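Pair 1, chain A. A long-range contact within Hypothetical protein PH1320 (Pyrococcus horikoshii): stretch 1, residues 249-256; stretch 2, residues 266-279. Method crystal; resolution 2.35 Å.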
# COMPACT_ATOMS: atom_id res chain seq x y z
N LEU A 249 -4.48 13.38 14.05
CA LEU A 249 -5.27 13.71 15.22
C LEU A 249 -6.22 12.56 15.52
O LEU A 249 -6.85 12.00 14.63
CB LEU A 249 -6.10 14.98 15.01
CG LEU A 249 -7.11 15.23 16.13
CD1 LEU A 249 -6.38 15.52 17.44
CD2 LEU A 249 -8.00 16.40 15.78
N ILE A 250 -6.31 12.21 16.79
CA ILE A 250 -7.19 11.14 17.18
C ILE A 250 -8.31 11.66 18.06
O ILE A 250 -8.05 12.32 19.06
CB ILE A 250 -6.41 10.06 17.96
CG1 ILE A 250 -5.54 9.25 16.98
CG2 ILE A 250 -7.37 9.17 18.71
CD1 ILE A 250 -4.78 8.13 17.64
N ILE A 251 -9.54 11.39 17.65
CA ILE A 251 -10.72 11.77 18.42
C ILE A 251 -11.19 10.51 19.13
O ILE A 251 -11.48 9.51 18.49
CB ILE A 251 -11.89 12.26 17.55
CG1 ILE A 251 -11.62 13.66 17.00
CG2 ILE A 251 -13.16 12.32 18.39
CD1 ILE A 251 -12.68 14.16 16.02
N TYR A 252 -11.23 10.55 20.45
CA TYR A 252 -11.66 9.38 21.21
C TYR A 252 -13.02 9.66 21.81
O TYR A 252 -13.17 10.58 22.62
CB TYR A 252 -10.68 9.06 22.32
CG TYR A 252 -10.88 7.67 22.84
CD1 TYR A 252 -10.15 6.61 22.31
CD2 TYR A 252 -11.88 7.38 23.77
CE1 TYR A 252 -10.41 5.29 22.68
CE2 TYR A 252 -12.14 6.08 24.15
CZ TYR A 252 -11.40 5.03 23.60
OH TYR A 252 -11.65 3.73 23.95
N ILE A 253 -14.01 8.86 21.43
CA ILE A 253 -15.36 9.03 21.93
C ILE A 253 -15.71 8.07 23.07
O ILE A 253 -15.54 6.86 22.95
CB ILE A 253 -16.41 8.80 20.83
CG1 ILE A 253 -16.13 9.70 19.62
CG2 ILE A 253 -17.79 9.07 21.40
CD1 ILE A 253 -17.11 9.49 18.47
N PHE A 254 -16.20 8.64 24.17
CA PHE A 254 -16.67 7.90 25.33
C PHE A 254 -18.20 7.98 25.28
O PHE A 254 -18.75 8.96 24.79
CB PHE A 254 -16.25 8.56 26.65
CG PHE A 254 -14.83 8.31 27.05
CD1 PHE A 254 -13.86 9.28 26.83
CD2 PHE A 254 -14.47 7.13 27.69
CE1 PHE A 254 -12.55 9.07 27.24
CE2 PHE A 254 -13.17 6.91 28.11
CZ PHE A 254 -12.20 7.89 27.88
N ASP A 255 -18.88 6.96 25.80
CA ASP A 255 -20.35 6.94 25.87
C ASP A 255 -20.71 6.75 27.34
O ASP A 255 -20.87 5.63 27.82
CB ASP A 255 -20.94 5.79 25.04
CG ASP A 255 -22.44 5.61 25.27
OD1 ASP A 255 -23.05 6.51 25.89
OD2 ASP A 255 -23.02 4.59 24.83
N PRO A 256 -20.85 7.86 28.08
CA PRO A 256 -21.18 7.81 29.51
C PRO A 256 -22.49 7.09 29.86
O PRO A 256 -22.67 6.67 31.00
CB PRO A 256 -21.22 9.28 29.91
CG PRO A 256 -20.32 9.93 28.93
CD PRO A 256 -20.68 9.25 27.64
N GLU A 266 -14.54 0.01 31.37
CA GLU A 266 -13.98 -0.69 30.23
C GLU A 266 -13.61 0.30 29.11
O GLU A 266 -12.62 0.12 28.40
CB GLU A 266 -14.96 -1.74 29.70
CG GLU A 266 -15.17 -2.94 30.62
CD GLU A 266 -16.05 -4.01 30.00
OE1 GLU A 266 -16.30 -3.94 28.77
OE2 GLU A 266 -16.48 -4.93 30.72
N GLN A 267 -14.40 1.35 28.95
CA GLN A 267 -14.12 2.34 27.93
C GLN A 267 -12.85 3.06 28.34
O GLN A 267 -12.02 3.39 27.50
CB GLN A 267 -15.26 3.35 27.80
CG GLN A 267 -16.53 2.80 27.20
CD GLN A 267 -17.66 3.83 27.19
OE1 GLN A 267 -17.49 4.94 26.67
NE2 GLN A 267 -18.81 3.47 27.76
N ILE A 268 -12.68 3.31 29.63
CA ILE A 268 -11.46 3.98 30.08
C ILE A 268 -10.23 3.09 29.84
O ILE A 268 -9.17 3.56 29.43
CB ILE A 268 -11.53 4.38 31.59
CG1 ILE A 268 -12.38 5.63 31.76
CG2 ILE A 268 -10.14 4.65 32.14
CD1 ILE A 268 -12.69 5.94 33.23
N HIS A 269 -10.36 1.79 30.08
CA HIS A 269 -9.21 0.93 29.86
C HIS A 269 -8.79 1.01 28.41
O HIS A 269 -7.60 1.13 28.11
CB HIS A 269 -9.52 -0.52 30.23
CG HIS A 269 -9.65 -0.74 31.70
ND1 HIS A 269 -10.22 -1.87 32.23
CD2 HIS A 269 -9.28 0.03 32.75
CE1 HIS A 269 -10.19 -1.80 33.55
NE2 HIS A 269 -9.63 -0.65 33.89
N LEU A 270 -9.76 0.97 27.51
CA LEU A 270 -9.47 1.03 26.09
C LEU A 270 -8.83 2.35 25.74
O LEU A 270 -7.85 2.40 25.00
CB LEU A 270 -10.74 0.83 25.25
CG LEU A 270 -10.45 0.66 23.76
CD1 LEU A 270 -9.61 -0.59 23.54
CD2 LEU A 270 -11.76 0.56 22.99
N PHE A 271 -9.38 3.44 26.27
CA PHE A 271 -8.81 4.74 25.98
C PHE A 271 -7.33 4.77 26.36
O PHE A 271 -6.50 5.28 25.61
CB PHE A 271 -9.54 5.83 26.76
CG PHE A 271 -8.77 7.11 26.85
CD1 PHE A 271 -8.75 8.00 25.79
CD2 PHE A 271 -8.00 7.38 27.97
CE1 PHE A 271 -7.96 9.14 25.84
CE2 PHE A 271 -7.19 8.52 28.02
CZ PHE A 271 -7.18 9.40 26.95
N GLU A 272 -7.00 4.23 27.53
CA GLU A 272 -5.62 4.23 27.99
C GLU A 272 -4.70 3.38 27.11
O GLU A 272 -3.56 3.75 26.85
CB GLU A 272 -5.55 3.77 29.45
CG GLU A 272 -6.48 4.55 30.35
CD GLU A 272 -6.42 4.12 31.81
OE1 GLU A 272 -6.57 2.91 32.09
OE2 GLU A 272 -6.22 5.02 32.66
N GLU A 273 -5.20 2.25 26.64
CA GLU A 273 -4.42 1.40 25.77
C GLU A 273 -4.20 2.10 24.42
O GLU A 273 -3.12 2.04 23.85
CB GLU A 273 -5.12 0.07 25.56
CG GLU A 273 -4.18 -1.02 25.11
CD GLU A 273 -4.90 -2.16 24.46
OE1 GLU A 273 -5.34 -1.99 23.31
OE2 GLU A 273 -5.03 -3.23 25.09
N VAL A 274 -5.23 2.77 23.91
CA VAL A 274 -5.12 3.46 22.63
C VAL A 274 -4.29 4.73 22.75
O VAL A 274 -3.49 5.06 21.86
CB VAL A 274 -6.52 3.80 22.06
CG1 VAL A 274 -6.42 4.71 20.84
CG2 VAL A 274 -7.24 2.52 21.67
N HIS A 275 -4.47 5.44 23.86
CA HIS A 275 -3.75 6.69 24.12
C HIS A 275 -2.25 6.44 24.22
O HIS A 275 -1.42 7.31 23.90
CB HIS A 275 -4.22 7.32 25.44
CG HIS A 275 -3.71 8.70 25.66
ND1 HIS A 275 -3.23 9.14 26.87
CD2 HIS A 275 -3.62 9.76 24.82
CE1 HIS A 275 -2.86 10.40 26.78
NE2 HIS A 275 -3.10 10.81 25.54
N GLY A 276 -1.92 5.23 24.67
CA GLY A 276 -0.54 4.82 24.83
C GLY A 276 0.10 4.34 23.55
O GLY A 276 1.29 4.51 23.36
N GLU A 277 -0.67 3.72 22.67
CA GLU A 277 -0.14 3.22 21.42
C GLU A 277 0.16 4.34 20.43
O GLU A 277 0.93 4.16 19.52
CB GLU A 277 -1.11 2.23 20.78
CG GLU A 277 -1.22 0.92 21.51
CD GLU A 277 0.03 0.07 21.36
OE1 GLU A 277 1.15 0.59 21.55
OE2 GLU A 277 -0.11 -1.13 21.06
N PHE A 278 -0.47 5.49 20.63
CA PHE A 278 -0.28 6.63 19.74
C PHE A 278 0.21 7.86 20.49
O PHE A 278 -0.40 8.92 20.40
CB PHE A 278 -1.60 6.96 19.02
CG PHE A 278 -2.10 5.86 18.11
CD1 PHE A 278 -2.95 4.86 18.59
CD2 PHE A 278 -1.73 5.82 16.76
CE1 PHE A 278 -3.40 3.84 17.74
CE2 PHE A 278 -2.19 4.81 15.92
CZ PHE A 278 -3.02 3.81 16.41
N LYS A 279 1.32 7.72 21.21
CA LYS A 279 1.90 8.81 22.00
C LYS A 279 2.33 10.07 21.22
O LYS A 279 2.44 11.15 21.81
CB LYS A 279 3.11 8.29 22.79
CG LYS A 279 2.77 7.22 23.81
CD LYS A 279 4.03 6.61 24.42
CE LYS A 279 3.69 5.52 25.43
NZ LYS A 279 4.88 4.71 25.84

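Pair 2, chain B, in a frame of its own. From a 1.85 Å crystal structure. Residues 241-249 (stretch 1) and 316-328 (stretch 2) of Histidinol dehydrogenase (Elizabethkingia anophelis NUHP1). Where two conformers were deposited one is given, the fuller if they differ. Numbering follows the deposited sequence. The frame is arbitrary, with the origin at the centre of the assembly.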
# COMPACT_ATOMS: atom_id res chain seq x y z
N SER B 241 -18.15 7.14 5.67
CA SER B 241 -18.35 7.18 4.23
C SER B 241 -18.92 8.52 3.79
O SER B 241 -19.42 9.31 4.60
CB SER B 241 -19.26 6.04 3.79
OG SER B 241 -20.45 6.04 4.54
N GLU B 242 -18.82 8.78 2.49
CA GLU B 242 -19.12 10.11 1.97
C GLU B 242 -19.40 10.03 0.47
O GLU B 242 -18.94 9.10 -0.21
CB GLU B 242 -17.96 11.07 2.26
CG GLU B 242 -16.69 10.54 1.61
CD GLU B 242 -15.41 11.20 2.06
OE1 GLU B 242 -14.52 11.32 1.19
OE2 GLU B 242 -15.27 11.55 3.26
N VAL B 243 -20.15 10.99 -0.03
CA VAL B 243 -20.34 11.15 -1.47
C VAL B 243 -20.28 12.63 -1.82
O VAL B 243 -20.70 13.49 -1.05
CB VAL B 243 -21.67 10.52 -1.98
CG1 VAL B 243 -22.89 11.29 -1.44
CG2 VAL B 243 -21.72 10.49 -3.52
N LEU B 244 -19.75 12.92 -3.00
CA LEU B 244 -19.85 14.24 -3.60
C LEU B 244 -20.50 14.07 -4.96
O LEU B 244 -20.10 13.20 -5.74
CB LEU B 244 -18.47 14.90 -3.72
CG LEU B 244 -18.39 16.36 -4.20
CD1 LEU B 244 -17.17 17.04 -3.59
CD2 LEU B 244 -18.34 16.45 -5.74
N VAL B 245 -21.54 14.86 -5.22
CA VAL B 245 -22.28 14.85 -6.48
C VAL B 245 -22.05 16.18 -7.18
O VAL B 245 -22.13 17.24 -6.55
CB VAL B 245 -23.78 14.61 -6.25
CG1 VAL B 245 -24.54 14.57 -7.59
CG2 VAL B 245 -24.01 13.35 -5.43
N ILE B 246 -21.81 16.12 -8.49
CA ILE B 246 -21.77 17.30 -9.35
C ILE B 246 -22.97 17.22 -10.30
O ILE B 246 -23.13 16.23 -11.03
CB ILE B 246 -20.46 17.39 -10.14
CG1 ILE B 246 -19.27 17.46 -9.18
CG2 ILE B 246 -20.49 18.59 -11.08
CD1 ILE B 246 -17.90 17.59 -9.90
N ALA B 247 -23.79 18.27 -10.31
CA ALA B 247 -25.05 18.26 -11.06
C ALA B 247 -25.20 19.53 -11.90
O ALA B 247 -25.04 20.63 -11.38
CB ALA B 247 -26.24 18.13 -10.10
N ASP B 248 -25.52 19.37 -13.18
CA ASP B 248 -25.86 20.52 -14.01
C ASP B 248 -27.35 20.45 -14.35
O ASP B 248 -28.10 19.68 -13.75
CB ASP B 248 -24.94 20.59 -15.25
CG ASP B 248 -25.16 19.45 -16.24
OD1 ASP B 248 -26.10 18.65 -16.06
OD2 ASP B 248 -24.37 19.36 -17.20
N THR B 249 -27.78 21.27 -15.32
CA THR B 249 -29.20 21.33 -15.66
C THR B 249 -29.73 20.02 -16.24
O THR B 249 -30.96 19.85 -16.32
CB THR B 249 -29.47 22.48 -16.63
OG1 THR B 249 -28.67 22.30 -17.81
CG2 THR B 249 -29.12 23.81 -16.00
N SER B 316 -19.41 26.92 -12.80
CA SER B 316 -19.01 26.10 -13.95
C SER B 316 -18.71 24.69 -13.48
O SER B 316 -18.40 24.46 -12.31
CB SER B 316 -17.80 26.70 -14.67
OG SER B 316 -16.61 26.53 -13.92
N ILE B 317 -18.81 23.74 -14.42
CA ILE B 317 -18.44 22.35 -14.13
C ILE B 317 -16.95 22.26 -13.81
O ILE B 317 -16.54 21.49 -12.94
CB ILE B 317 -18.84 21.42 -15.29
CG1 ILE B 317 -20.36 21.37 -15.43
CG2 ILE B 317 -18.29 20.01 -15.10
CD1 ILE B 317 -20.84 20.67 -16.69
N GLU B 318 -16.12 23.05 -14.51
CA GLU B 318 -14.70 22.97 -14.21
C GLU B 318 -14.40 23.46 -12.80
O GLU B 318 -13.52 22.90 -12.14
CB GLU B 318 -13.86 23.73 -15.24
CG GLU B 318 -13.88 23.17 -16.69
CD GLU B 318 -13.52 21.67 -16.84
OE1 GLU B 318 -14.15 21.03 -17.68
OE2 GLU B 318 -12.61 21.14 -16.17
N LYS B 319 -15.14 24.46 -12.29
CA LYS B 319 -14.96 24.86 -10.89
C LYS B 319 -15.41 23.75 -9.94
O LYS B 319 -14.77 23.51 -8.91
CB LYS B 319 -15.74 26.14 -10.60
CG LYS B 319 -14.87 27.35 -10.35
CD LYS B 319 -15.72 28.56 -10.04
CE LYS B 319 -14.92 29.84 -10.20
NZ LYS B 319 -15.79 31.03 -9.98
N CYS B 320 -16.53 23.09 -10.26
CA CYS B 320 -16.99 21.98 -9.43
C CYS B 320 -15.95 20.88 -9.35
O CYS B 320 -15.71 20.33 -8.27
CB CYS B 320 -18.31 21.42 -9.98
SG CYS B 320 -19.74 22.53 -9.86
N ILE B 321 -15.34 20.53 -10.49
CA ILE B 321 -14.29 19.50 -10.51
C ILE B 321 -13.11 19.93 -9.65
O ILE B 321 -12.52 19.12 -8.92
CB ILE B 321 -13.85 19.22 -11.96
CG1 ILE B 321 -15.01 18.67 -12.80
CG2 ILE B 321 -12.65 18.27 -11.99
CD1 ILE B 321 -15.30 17.22 -12.57
N ALA B 322 -12.72 21.21 -9.74
CA ALA B 322 -11.60 21.70 -8.94
C ALA B 322 -11.91 21.62 -7.45
O ALA B 322 -11.06 21.21 -6.66
CB ALA B 322 -11.24 23.14 -9.35
N PHE B 323 -13.14 21.98 -7.05
CA PHE B 323 -13.55 21.76 -5.67
C PHE B 323 -13.48 20.28 -5.30
O PHE B 323 -12.95 19.91 -4.24
CB PHE B 323 -14.95 22.31 -5.44
CG PHE B 323 -15.40 22.27 -4.00
CD1 PHE B 323 -15.43 23.44 -3.24
CD2 PHE B 323 -15.80 21.08 -3.40
CE1 PHE B 323 -15.84 23.41 -1.91
CE2 PHE B 323 -16.21 21.04 -2.08
CZ PHE B 323 -16.23 22.21 -1.33
N SER B 324 -14.00 19.42 -6.18
CA SER B 324 -14.00 17.99 -5.88
C SER B 324 -12.58 17.45 -5.72
O SER B 324 -12.32 16.61 -4.85
CB SER B 324 -14.73 17.22 -6.99
OG SER B 324 -14.81 15.83 -6.68
N ASN B 325 -11.65 17.94 -6.54
CA ASN B 325 -10.27 17.46 -6.46
C ASN B 325 -9.61 17.89 -5.16
O ASN B 325 -8.77 17.15 -4.62
CB ASN B 325 -9.47 17.96 -7.67
CG ASN B 325 -9.84 17.24 -8.98
OD1 ASN B 325 -10.31 16.10 -8.97
ND2 ASN B 325 -9.58 17.89 -10.11
N LEU B 326 -9.99 19.05 -4.62
CA LEU B 326 -9.50 19.46 -3.31
C LEU B 326 -10.14 18.64 -2.19
O LEU B 326 -9.49 18.36 -1.18
CB LEU B 326 -9.79 20.95 -3.09
CG LEU B 326 -9.05 21.94 -4.00
CD1 LEU B 326 -9.43 23.38 -3.67
CD2 LEU B 326 -7.55 21.75 -3.89
N TYR B 327 -11.42 18.26 -2.35
CA TYR B 327 -12.12 17.50 -1.32
C TYR B 327 -11.68 16.03 -1.29
O TYR B 327 -11.57 15.43 -0.21
CB TYR B 327 -13.63 17.60 -1.56
CG TYR B 327 -14.51 16.86 -0.56
CD1 TYR B 327 -14.84 17.42 0.67
CD2 TYR B 327 -15.01 15.60 -0.87
CE1 TYR B 327 -15.65 16.74 1.57
CE2 TYR B 327 -15.82 14.91 0.02
CZ TYR B 327 -16.13 15.49 1.23
OH TYR B 327 -16.94 14.81 2.11
N ALA B 328 -11.43 15.44 -2.47
CA ALA B 328 -10.99 14.06 -2.67
C ALA B 328 -12.02 13.08 -2.11
O ALA B 328 -11.76 12.40 -1.10
CB ALA B 328 -9.62 13.83 -2.03

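In both pairs a strand lies against a helix that runs nearly antiparallel to it. The axes approach to 9.5 Å at 169° in pair 1 and to 9.3 Å at 173° in pair 2, and the central backbones superpose with an RMSD of 0.5 Å. The buried surface is also similar, 510 Å² and 472 Å². On each strand alternate residues meet the helix: Ile250(A), Tyr252(A) and Phe254(A) in pair 1 fall on Glu242(B), Leu244(B) and Ile246(B) in pair 2.

The central strand position shows how differently the same space can be filled. Tyr252(A) points its CA-to-CB bond toward the helix, and Phe271(A) meets its ring twice: Phe271(A) CB sits 3.9 Å from the centroid of the tyrosine ring, over the face, and the phenylalanine ring presents an edge to that face, with centroids 5.2 Å apart and planes at 81°. In pair 2 the bulk is distributed the other way. Leu244(B) takes the place of the tyrosine, and Ser324(B), matching Phe271(A), is small; Leu244(B) CD2 lies 3.7 Å from Ser324(B) OG. In pair 2 the strand supplies no aromatic ring; the rings come from two other helix positions, held by aliphatic residues in pair 1. Tyr327(B) replaces Val274(A), and Tyr327(B) CD2 comes within 3.8 Å of Leu244(B) CD1; Phe323(B) replaces Leu270(A), and Phe323(B) CD2 lies 4.3 Å from Leu244(B) CD1, which sits at the edge of the phenylalanine ring.

Two residues further along the strand, Phe254(A) CZ lies 3.5 Å from Phe271(A) CB, and the edge of the Phe254(A) ring faces Ile268(A), with Phe254(A) CE2 3.9 Å from Ile268(A) CG1. The matching Ile246(B) packs on the equivalent isoleucine, Ile246(B) CD1 lying 3.7 Å from Ile321(B) CD1, while Ile246(B) CG2 contacts Cys320(B) CB at 3.7 Å.

Cys320(B) corresponds to Gln267(A), and here the chemistry differs in kind: hydrogen bonds in pair 1, an apolar contact in pair 2. The longer glutamine side chain reaches the backbone of Asp255(A), the residue just after the strand, and bonds to it through both amide atoms: Asp255(A) N donates to Gln267(A) OE1 at 2.6 Å, and Gln267(A) NE2 donates to Asp255(A) O at 3.0 Å. Both bonds are nearly linear, so the amide ties the helix to the chain just past the end of the strand. No hydrogen bond crosses between the stretches in pair 2.

Near the start of the strand, Ile250(A) places CD1 over the face of the Phe278(A) ring, 4.0 Å from its centroid. Its counterpart, Glu242(B), carries a carboxylate whose OE2 lies 3.8 Å from Tyr327(B) OH; both atoms are hydrogen-bonded elsewhere in the structure.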